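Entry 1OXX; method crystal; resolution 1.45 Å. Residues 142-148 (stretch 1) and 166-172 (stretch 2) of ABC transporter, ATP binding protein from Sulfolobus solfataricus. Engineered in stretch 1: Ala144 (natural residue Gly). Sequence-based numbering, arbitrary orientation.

Stretch 1, residues 142-148: SGAQQQR
Stretch 2, residues 166-172: EPFSNLD

Stretch 1 is the start of a helix: Ser142 (phi/psi -71/168) sits at the N-cap, and residues 143-148 follow with phi from -56 to -67 and psi from -36 to -46. Backbone bonds of 2.9 Å from Gln146 N to Ser142 O, and of 3.0 Å from Gln147 N to Gly143 O and from Arg148 N to Ala144 O, set the first turns. Ser142 OG (chi1 p) caps the helix, accepting from Gln145 N at 3.0 Å, and Ser142 N donates in return to Gln145 OE1 at 3.0 Å, so each side chain accepts from the other residue's backbone N-H. Stretch 2 has no regular helix or strand but folds through two overlapping type I turns, Glu166 to Ser169 and Phe168 to Leu171. The first is closed by a weak 3.4 Å bond from Ser169 N to Glu166 O, the second by Leu171 N to Phe168 O at 3.2 Å; Ser169 OG also donates to Glu166 OE1 at 2.5 Å. The two stretches of this one chain run in opposite senses, Gly143 CA lying 6.2 Å from Leu171 CA and Gln147 CA 8.0 Å from Phe168 CA.

The contact is small, burying 202 Å² in total, and rests mainly on Gln147 and Leu171, whose CA-to-CB bonds both point toward the opposing stretch. Gln147 (chi1 t, chi2 p, chi3 15°) carries its amide to the turn, where NE2 donates a nearly linear, very short hydrogen bond of 2.4 Å to Pro167 O. The same NE2 approaches Phe168 CD2 obliquely at 3.7 Å, while Gln147 OE1 packs 3.6 Å from Leu171 CG. Leu171 (chi1 m, chi2 t) sets CD2 against the first helical turn, 3.7 Å from Gly143 O and 4.0 Å from Ala144 N, in van der Waals contact with polar backbone atoms, with no hydrogen bond, since a methyl carbon neither donates nor accepts one. Ala144, an engineered replacement for Gly, points its CB sideways.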

ATOM      1  N   SER A 142      25.240  -2.920  -4.888  1.00  4.80           N
ATOM      2  CA  SER A 142      24.314  -3.819  -4.214  1.00  6.57           C
ATOM      3  C   SER A 142      22.888  -3.324  -4.448  1.00  9.13           C
ATOM      4  O   SER A 142      22.684  -2.197  -4.885  1.00  6.95           O
ATOM      5  CB  SER A 142      24.573  -3.816  -2.711  1.00  7.59           C
ATOM      6  OG  SER A 142      24.221  -2.565  -2.143  1.00  7.68           O
ATOM      7  N   GLY A 143      21.903  -4.152  -4.120  1.00 11.76           N
ATOM      8  CA  GLY A 143      20.511  -3.743  -4.220  1.00  9.18           C
ATOM      9  C   GLY A 143      20.210  -2.484  -3.424  1.00  7.10           C
ATOM     10  O   GLY A 143      19.584  -1.556  -3.937  1.00  7.58           O
ATOM     11  N   ALA A 144      20.689  -2.426  -2.187  1.00  7.31           N
ATOM     12  CA  ALA A 144      20.450  -1.266  -1.338  1.00 11.04           C
ATOM     13  C   ALA A 144      21.122  -0.044  -1.932  1.00  7.48           C
ATOM     14  O   ALA A 144      20.565   1.043  -1.916  1.00  7.51           O
ATOM     15  CB  ALA A 144      20.940  -1.507   0.055  1.00  9.77           C
ATOM     16  N   GLN A 145      22.328  -0.209  -2.465  1.00  8.81           N
ATOM     17  CA  GLN A 145      23.005   0.909  -3.087  1.00  6.10           C
ATOM     18  C   GLN A 145      22.267   1.413  -4.325  1.00  5.51           C
ATOM     19  O   GLN A 145      22.203   2.614  -4.546  1.00  6.13           O
ATOM     20  CB  GLN A 145      24.447   0.545  -3.420  1.00  5.81           C
ATOM     21  CG  GLN A 145      25.301   0.421  -2.175  1.00  8.01           C
ATOM     22  CD  GLN A 145      26.664  -0.196  -2.417  1.00  5.40           C
ATOM     23  OE1 GLN A 145      26.887  -0.865  -3.432  1.00  7.84           O
ATOM     24  NE2 GLN A 145      27.589   0.031  -1.483  1.00  9.36           N
ATOM     25  N   GLN A 146      21.698   0.508  -5.125  1.00  6.65           N
ATOM     26  CA  GLN A 146      20.942   0.919  -6.302  1.00  5.64           C
ATOM     27  C   GLN A 146      19.720   1.710  -5.858  1.00  6.05           C
ATOM     28  O   GLN A 146      19.372   2.725  -6.457  1.00  7.31           O
ATOM     29  CB  GLN A 146      20.509  -0.294  -7.137  1.00  7.10           C
ATOM     30  CG  GLN A 146      21.662  -1.046  -7.791  1.00  9.17           C
ATOM     31  CD  GLN A 146      21.259  -2.429  -8.244  1.00 13.96           C
ATOM     32  OE1 GLN A 146      20.134  -2.864  -7.988  1.00 20.98           O
ATOM     33  NE2 GLN A 146      22.162  -3.128  -8.913  1.00 10.74           N
ATOM     34  N   GLN A 147      19.084   1.247  -4.794  1.00  6.77           N
ATOM     35  CA  GLN A 147      17.944   1.957  -4.233  1.00  8.16           C
ATOM     36  C   GLN A 147      18.324   3.367  -3.825  1.00  5.46           C
ATOM     37  O   GLN A 147      17.612   4.343  -4.102  1.00  7.33           O
ATOM     38  CB  GLN A 147      17.411   1.197  -3.023  1.00 10.20           C
ATOM     39  CG  GLN A 147      16.075   1.703  -2.550  1.00 12.84           C
ATOM     40  CD  GLN A 147      14.923   1.059  -3.293  1.00 16.58           C
ATOM     41  OE1 GLN A 147      15.100   0.029  -3.967  1.00 19.60           O
ATOM     42  NE2 GLN A 147      13.738   1.640  -3.160  1.00 26.15           N
ATOM     43  N   ARG A 148      19.454   3.486  -3.150  1.00  7.13           N
ATOM     44  CA  ARG A 148      19.918   4.777  -2.707  1.00  7.08           C
ATOM     45  C   ARG A 148      20.320   5.691  -3.873  1.00  5.85           C
ATOM     46  O   ARG A 148      20.071   6.900  -3.807  1.00  6.64           O
ATOM     47  CB  ARG A 148      21.021   4.621  -1.668  1.00  5.67           C
ATOM     48  CG  ARG A 148      20.504   4.041  -0.373  1.00  7.77           C
ATOM     49  CD  ARG A 148      21.581   3.651   0.588  1.00 16.16           C
ATOM     50  NE  ARG A 148      20.982   3.141   1.814  1.00 12.93           N
ATOM     51  CZ  ARG A 148      20.999   3.782   2.964  1.00 12.93           C
ATOM     52  NH1 ARG A 148      21.601   4.956   3.067  1.00 20.76           N
ATOM     53  NH2 ARG A 148      20.408   3.241   4.022  1.00 18.39           N
ATOM     54  N   GLU A 166       5.649   1.451  -6.118  1.00 10.03           N
ATOM     55  CA  GLU A 166       6.272   0.148  -5.877  1.00 11.75           C
ATOM     56  C   GLU A 166       7.757   0.315  -5.637  1.00 16.54           C
ATOM     57  O   GLU A 166       8.575  -0.393  -6.225  1.00 17.14           O
ATOM     58  CB  GLU A 166       6.081  -0.778  -7.082  1.00 21.33           C
ATOM     59  CG  GLU A 166       4.663  -1.227  -7.319  1.00 14.81           C
ATOM     60  CD  GLU A 166       4.211  -2.284  -6.333  1.00 20.79           C
ATOM     61  OE1 GLU A 166       5.070  -3.059  -5.860  1.00 28.81           O
ATOM     62  OE2 GLU A 166       3.000  -2.340  -6.039  1.00 19.25           O
ATOM     63  N   PRO A 167       8.120   1.237  -4.758  1.00 11.85           N
ATOM     64  CA  PRO A 167       9.521   1.648  -4.614  1.00 14.37           C
ATOM     65  C   PRO A 167      10.470   0.622  -4.012  1.00 22.24           C
ATOM     66  O   PRO A 167      11.687   0.823  -4.142  1.00 22.17           O
ATOM     67  CB  PRO A 167       9.426   2.816  -3.645  1.00 13.39           C
ATOM     68  CG  PRO A 167       8.250   2.483  -2.835  1.00 12.96           C
ATOM     69  CD  PRO A 167       7.245   1.983  -3.842  1.00 13.78           C
ATOM     70  N   PHE A 168       9.952  -0.418  -3.359  1.00 13.63           N
ATOM     71  CA  PHE A 168      10.818  -1.370  -2.654  1.00 13.68           C
ATOM     72  C   PHE A 168      10.739  -2.753  -3.242  1.00 18.90           C
ATOM     73  O   PHE A 168      11.317  -3.704  -2.713  1.00 14.20           O
ATOM     74  CB  PHE A 168      10.418  -1.425  -1.181  1.00 12.52           C
ATOM     75  CG  PHE A 168      10.250  -0.084  -0.568  1.00  9.37           C
ATOM     76  CD1 PHE A 168       9.040   0.304  -0.045  1.00 10.11           C
ATOM     77  CD2 PHE A 168      11.310   0.817  -0.552  1.00 10.92           C
ATOM     78  CE1 PHE A 168       8.882   1.559   0.494  1.00 13.51           C
ATOM     79  CE2 PHE A 168      11.157   2.044  -0.016  1.00 12.40           C
ATOM     80  CZ  PHE A 168       9.943   2.420   0.522  1.00 13.23           C
ATOM     81  N   SER A 169      10.030  -2.867  -4.351  1.00 15.08           N
ATOM     82  CA  SER A 169       9.761  -4.176  -4.922  1.00 23.31           C
ATOM     83  C   SER A 169      10.951  -4.823  -5.620  1.00 22.98           C
ATOM     84  O   SER A 169      10.889  -5.997  -5.949  1.00 20.29           O
ATOM     85  CB  SER A 169       8.540  -4.096  -5.840  1.00 26.13           C
ATOM     86  OG  SER A 169       7.427  -3.578  -5.115  1.00 24.04           O
ATOM     87  N   ASN A 170      12.036  -4.085  -5.833  1.00 20.03           N
ATOM     88  CA  ASN A 170      13.233  -4.678  -6.437  1.00 24.39           C
ATOM     89  C   ASN A 170      14.100  -5.347  -5.380  1.00 22.61           C
ATOM     90  O   ASN A 170      14.990  -6.133  -5.690  1.00 23.99           O
ATOM     91  CB  ASN A 170      14.081  -3.614  -7.137  1.00 18.60           C
ATOM     92  CG  ASN A 170      13.515  -3.199  -8.477  1.00 26.59           C
ATOM     93  OD1 ASN A 170      12.613  -3.840  -9.008  1.00 26.48           O
ATOM     94  ND2 ASN A 170      14.042  -2.111  -9.028  1.00 39.63           N
ATOM     95  N   LEU A 171      13.834  -5.015  -4.126  1.00 16.27           N
ATOM     96  CA  LEU A 171      14.652  -5.476  -3.022  1.00  8.86           C
ATOM     97  C   LEU A 171      14.182  -6.792  -2.474  1.00 22.23           C
ATOM     98  O   LEU A 171      12.991  -7.102  -2.503  1.00 17.56           O
ATOM     99  CB  LEU A 171      14.612  -4.469  -1.877  1.00 14.43           C
ATOM    100  CG  LEU A 171      15.229  -3.104  -2.138  1.00 12.39           C
ATOM    101  CD1 LEU A 171      14.927  -2.158  -0.991  1.00 14.98           C
ATOM    102  CD2 LEU A 171      16.733  -3.250  -2.341  1.00 16.55           C
ATOM    103  N   ASP A 172      15.135  -7.553  -1.947  1.00 16.47           N
ATOM    104  CA  ASP A 172      14.820  -8.775  -1.247  1.00 21.53           C
ATOM    105  C   ASP A 172      13.958  -8.366  -0.058  1.00 23.87           C
ATOM    106  O   ASP A 172      14.139  -7.284   0.510  1.00 16.25           O
ATOM    107  CB  ASP A 172      16.089  -9.466  -0.784  1.00 23.25           C
TER